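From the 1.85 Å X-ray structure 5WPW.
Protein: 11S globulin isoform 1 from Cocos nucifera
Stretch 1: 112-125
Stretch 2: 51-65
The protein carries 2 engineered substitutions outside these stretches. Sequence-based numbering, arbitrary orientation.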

# COMPACT_ATOMS: atom_id res chain seq x y z
N GLU A 112 27.14 -15.09 16.55
CA GLU A 112 26.48 -16.36 16.29
C GLU A 112 24.98 -16.19 16.40
O GLU A 112 24.48 -15.47 17.27
CB GLU A 112 26.97 -17.43 17.28
CG GLU A 112 26.44 -18.84 16.98
CD GLU A 112 26.66 -19.80 18.13
OE1 GLU A 112 25.96 -20.84 18.20
OE2 GLU A 112 27.54 -19.52 18.97
N GLY A 113 24.26 -16.82 15.47
CA GLY A 113 22.82 -16.75 15.43
C GLY A 113 22.26 -15.57 14.66
O GLY A 113 21.03 -15.49 14.50
N ASP A 114 23.09 -14.65 14.20
CA ASP A 114 22.58 -13.51 13.46
C ASP A 114 22.16 -13.92 12.06
O ASP A 114 22.79 -14.76 11.42
CB ASP A 114 23.62 -12.40 13.37
CG ASP A 114 23.68 -11.55 14.60
OD1 ASP A 114 22.80 -11.64 15.46
OD2 ASP A 114 24.62 -10.75 14.69
N VAL A 115 21.10 -13.29 11.56
CA VAL A 115 20.72 -13.35 10.16
C VAL A 115 20.97 -11.97 9.58
O VAL A 115 20.51 -10.97 10.15
CB VAL A 115 19.25 -13.74 9.96
CG1 VAL A 115 18.94 -13.64 8.51
CG2 VAL A 115 19.00 -15.16 10.44
N LEU A 116 21.70 -11.92 8.47
CA LEU A 116 21.96 -10.69 7.73
C LEU A 116 21.28 -10.76 6.38
O LEU A 116 21.35 -11.78 5.69
CB LEU A 116 23.46 -10.47 7.53
CG LEU A 116 24.22 -10.31 8.83
CD1 LEU A 116 25.34 -11.33 8.94
CD2 LEU A 116 24.75 -8.90 8.87
N ALA A 117 20.61 -9.66 5.99
CA ALA A 117 19.92 -9.55 4.71
C ALA A 117 20.67 -8.54 3.84
O ALA A 117 20.79 -7.37 4.22
CB ALA A 117 18.47 -9.11 4.88
N VAL A 118 21.15 -8.99 2.69
CA VAL A 118 21.86 -8.15 1.73
C VAL A 118 21.08 -8.01 0.42
O VAL A 118 21.05 -8.96 -0.36
CB VAL A 118 23.26 -8.74 1.47
CG1 VAL A 118 24.02 -7.87 0.50
CG2 VAL A 118 24.02 -8.88 2.77
N PRO A 119 20.49 -6.85 0.12
CA PRO A 119 19.82 -6.65 -1.17
C PRO A 119 20.76 -6.85 -2.35
O PRO A 119 21.95 -6.57 -2.27
CB PRO A 119 19.35 -5.19 -1.13
CG PRO A 119 19.54 -4.74 0.30
CD PRO A 119 20.59 -5.61 0.90
N ASN A 120 20.20 -7.29 -3.47
CA ASN A 120 21.04 -7.37 -4.66
C ASN A 120 21.59 -5.99 -5.01
O ASN A 120 20.99 -4.96 -4.72
CB ASN A 120 20.23 -7.89 -5.83
CG ASN A 120 19.02 -7.05 -6.05
OD1 ASN A 120 18.20 -6.91 -5.15
ND2 ASN A 120 18.93 -6.42 -7.22
N GLY A 121 22.76 -5.99 -5.64
CA GLY A 121 23.33 -4.76 -6.15
C GLY A 121 23.97 -3.84 -5.14
O GLY A 121 24.43 -2.76 -5.53
N PHE A 122 24.02 -4.22 -3.85
CA PHE A 122 24.67 -3.42 -2.81
C PHE A 122 26.02 -4.04 -2.45
O PHE A 122 26.10 -5.23 -2.16
CB PHE A 122 23.83 -3.36 -1.52
CG PHE A 122 22.56 -2.53 -1.63
CD1 PHE A 122 21.72 -2.65 -2.72
CD2 PHE A 122 22.19 -1.68 -0.60
CE1 PHE A 122 20.55 -1.90 -2.80
CE2 PHE A 122 21.03 -0.93 -0.68
CZ PHE A 122 20.21 -1.03 -1.79
N ALA A 123 27.07 -3.21 -2.40
CA ALA A 123 28.39 -3.68 -1.97
C ALA A 123 28.41 -4.07 -0.50
O ALA A 123 27.91 -3.35 0.38
CB ALA A 123 29.45 -2.61 -2.24
N TYR A 124 29.06 -5.20 -0.22
CA TYR A 124 29.06 -5.87 1.08
C TYR A 124 30.47 -6.37 1.39
O TYR A 124 31.14 -6.90 0.50
CB TYR A 124 28.09 -7.05 1.02
CG TYR A 124 28.09 -8.03 2.17
CD1 TYR A 124 27.43 -7.73 3.35
CD2 TYR A 124 28.68 -9.28 2.06
CE1 TYR A 124 27.39 -8.62 4.40
CE2 TYR A 124 28.64 -10.20 3.11
CZ TYR A 124 27.99 -9.85 4.28
OH TYR A 124 27.93 -10.72 5.35
N TRP A 125 30.90 -6.23 2.65
CA TRP A 125 32.16 -6.81 3.11
C TRP A 125 32.02 -7.28 4.56
O TRP A 125 31.12 -6.84 5.29
CB TRP A 125 33.34 -5.81 2.95
CG TRP A 125 33.18 -4.52 3.69
CD1 TRP A 125 32.69 -3.34 3.18
CD2 TRP A 125 33.52 -4.25 5.05
NE1 TRP A 125 32.69 -2.37 4.15
CE2 TRP A 125 33.19 -2.90 5.31
CE3 TRP A 125 34.06 -5.03 6.09
CZ2 TRP A 125 33.38 -2.31 6.55
CZ3 TRP A 125 34.25 -4.44 7.33
CH2 TRP A 125 33.90 -3.09 7.56
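Stretch 2 51-65: LLLPSMSNAPRLVYI

Two adjacent β-strands divide the work of association: the backbones set the register, and the side chains adapt to the face on which that register places them. The pairing of 51-65 with 112-125 in this coconut 11S globulin illustrates the principle. Strand 61-65 runs antiparallel to strand 114-118, their directions 158° apart and their axes 4.6 Å apart at closest approach. Extended backbones allow Val63 N to donate to Leu116 O at 2.7 Å and Leu116 N to Val63 O at 2.8 Å; Arg61 and Val118 form the next such pair, with Arg61 N to Val118 O at 3.2 Å and Val118 N to Arg61 O at 3.1 Å. In the other direction from Leu116 and Val63, Ile65 N reaches Asp114 O at 2.9 Å, and Gly113 N returns a bond to Ile65 O, also at 2.9 Å. Gly113 adopts phi 87°, where a CB would be jammed against the preceding carbonyl oxygen.

Alternation sorts the side chains. Val115, Ala117, Leu62 and Tyr64 share one face. Tyr64, with chi1 t, brings the edge of its ring to Val115, CD1 lying 3.8 Å from CG2. Leu62 takes the m,t rotamer, which carries its end nearer the partner strand and sets CD2 3.7 Å from Ala117 CB. On the other face lie Leu116, Val118, Arg61 and Val63. Leu116 has chi1 m but chi2 at 124°, between wells; in this conformation its CD1 meets Ile65 CD1 at 3.7 Å, Ile65 being m,m.

Arg61, with chi1 to chi3 p,t,p, reaches out past Val118 toward Tyr124, so that its NE passes 3.8 Å from Val118 CB and its NH1 lies 4.2 Å from Tyr124 CD2. Its buried guanidinium also engages water: NE donates to water 3 at 3.0 Å, and NH2 donates to water 2 at 3.3 Å.

Between the strand pairings, stretch 1 makes a type II turn from Pro119 to Phe122, with Gly121 at positive phi. Gly121 N donates to Ser57 O at 2.9 Å, while Asn120, chi1 p, lays CB 3.5 Å from Asn58 O.

Antiparallel pairing then resumes with Tyr124 and Ser55: Tyr124 N to Ser55 O is 3.0 Å, and Ser55 N to Tyr124 O 3.2 Å. With chi1 t, the Tyr124 ring places CE2 4.2 Å from Leu52 CD2. Trp125, chi1 p, leads its end away, yet CE3 still meets Leu51 CD1 at 3.9 Å because the t,p rotamer of Leu51 brings its own end nearer.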

# COMPACT_ATOMS: atom_id res chain seq x y z
N LEU A 51 39.37 -10.83 6.00
CA LEU A 51 38.45 -9.86 5.42
C LEU A 51 37.88 -10.44 4.13
O LEU A 51 38.63 -10.79 3.22
CB LEU A 51 39.17 -8.53 5.15
CG LEU A 51 38.49 -7.49 4.25
CD1 LEU A 51 37.33 -6.84 5.00
CD2 LEU A 51 39.52 -6.47 3.81
N LEU A 52 36.55 -10.57 4.06
CA LEU A 52 35.87 -10.83 2.79
C LEU A 52 35.80 -9.54 1.99
O LEU A 52 35.15 -8.58 2.42
CB LEU A 52 34.47 -11.39 3.03
CG LEU A 52 33.62 -11.77 1.82
CD1 LEU A 52 34.26 -12.91 1.04
CD2 LEU A 52 32.25 -12.16 2.31
N LEU A 53 36.44 -9.53 0.81
CA LEU A 53 36.56 -8.32 0.01
C LEU A 53 35.19 -7.83 -0.48
O LEU A 53 34.28 -8.63 -0.70
CB LEU A 53 37.46 -8.57 -1.19
CG LEU A 53 38.84 -9.09 -0.78
CD1 LEU A 53 39.65 -9.41 -1.99
CD2 LEU A 53 39.48 -8.05 0.13
N PRO A 54 35.05 -6.53 -0.69
CA PRO A 54 33.75 -6.00 -1.13
C PRO A 54 33.32 -6.55 -2.48
O PRO A 54 34.12 -6.70 -3.40
CB PRO A 54 33.98 -4.49 -1.19
CG PRO A 54 35.49 -4.33 -1.28
CD PRO A 54 36.04 -5.46 -0.47
N SER A 55 32.03 -6.91 -2.56
CA SER A 55 31.46 -7.47 -3.77
C SER A 55 29.96 -7.28 -3.72
O SER A 55 29.39 -7.01 -2.65
CB SER A 55 31.83 -8.96 -3.95
OG SER A 55 31.09 -9.82 -3.07
N MET A 56 29.32 -7.42 -4.87
CA MET A 56 27.87 -7.33 -4.93
C MET A 56 27.35 -8.43 -5.83
O MET A 56 28.06 -8.92 -6.71
CB MET A 56 27.39 -5.94 -5.37
CG MET A 56 27.88 -5.45 -6.68
SD MET A 56 26.73 -5.90 -8.00
CE MET A 56 27.43 -4.93 -9.34
N SER A 57 26.11 -8.86 -5.57
CA SER A 57 25.50 -9.99 -6.26
C SER A 57 24.21 -9.55 -6.95
O SER A 57 23.58 -8.57 -6.55
CB SER A 57 25.19 -11.14 -5.29
OG SER A 57 26.39 -11.78 -4.82
N ASN A 58 23.86 -10.26 -8.02
CA ASN A 58 22.62 -10.00 -8.76
C ASN A 58 21.38 -10.47 -8.02
O ASN A 58 20.27 -10.15 -8.46
CB ASN A 58 22.66 -10.69 -10.13
CG ASN A 58 22.64 -12.25 -10.03
OD1 ASN A 58 23.27 -12.84 -9.14
ND2 ASN A 58 21.93 -12.90 -10.94
N ALA A 59 21.54 -11.23 -6.95
CA ALA A 59 20.41 -11.82 -6.23
C ALA A 59 20.40 -11.37 -4.77
O ALA A 59 21.48 -11.22 -4.16
CB ALA A 59 20.49 -13.34 -6.29
N PRO A 60 19.23 -11.10 -4.20
CA PRO A 60 19.17 -10.83 -2.76
C PRO A 60 19.52 -12.10 -2.00
O PRO A 60 19.37 -13.21 -2.52
CB PRO A 60 17.73 -10.39 -2.52
CG PRO A 60 16.95 -11.12 -3.60
CD PRO A 60 17.88 -11.16 -4.80
N ARG A 61 20.02 -11.93 -0.78
CA ARG A 61 20.46 -13.08 0.02
C ARG A 61 20.16 -12.90 1.50
O ARG A 61 19.98 -11.78 1.99
CB ARG A 61 21.96 -13.33 -0.18
CG ARG A 61 22.84 -12.57 0.74
CD ARG A 61 24.28 -12.68 0.31
NE ARG A 61 24.59 -11.65 -0.67
CZ ARG A 61 25.81 -11.34 -1.05
NH1 ARG A 61 26.85 -11.98 -0.52
NH2 ARG A 61 26.00 -10.38 -1.94
N LEU A 62 20.10 -14.03 2.22
CA LEU A 62 20.13 -14.08 3.67
C LEU A 62 21.37 -14.86 4.05
O LEU A 62 21.66 -15.90 3.44
CB LEU A 62 18.91 -14.80 4.26
CG LEU A 62 17.55 -14.14 4.09
CD1 LEU A 62 16.57 -14.83 5.02
CD2 LEU A 62 17.65 -12.65 4.38
N VAL A 63 22.14 -14.31 4.99
CA VAL A 63 23.32 -14.96 5.56
C VAL A 63 23.00 -15.38 6.99
O VAL A 63 22.50 -14.56 7.77
CB VAL A 63 24.54 -14.02 5.54
CG1 VAL A 63 25.78 -14.77 6.04
CG2 VAL A 63 24.75 -13.45 4.14
N TYR A 64 23.26 -16.63 7.34
CA TYR A 64 23.14 -17.06 8.72
C TYR A 64 24.54 -17.29 9.30
O TYR A 64 25.31 -18.06 8.73
CB TYR A 64 22.31 -18.34 8.87
CG TYR A 64 22.17 -18.79 10.32
CD1 TYR A 64 21.38 -18.08 11.23
CD2 TYR A 64 22.82 -19.93 10.77
CE1 TYR A 64 21.26 -18.50 12.56
CE2 TYR A 64 22.70 -20.35 12.09
CZ TYR A 64 21.93 -19.63 12.97
OH TYR A 64 21.82 -20.06 14.27
N ILE A 65 24.83 -16.63 10.42
CA ILE A 65 26.12 -16.80 11.12
C ILE A 65 26.01 -18.05 12.00
O ILE A 65 25.42 -18.01 13.08
CB ILE A 65 26.49 -15.56 11.94
CG1 ILE A 65 26.43 -14.28 11.11
CG2 ILE A 65 27.94 -15.71 12.55
CD1 ILE A 65 27.27 -14.34 9.93
O HOH W 1 31.63 -9.53 -0.19
O HOH W 2 24.71 -7.75 -3.35
O HOH W 3 22.85 -9.79 -2.26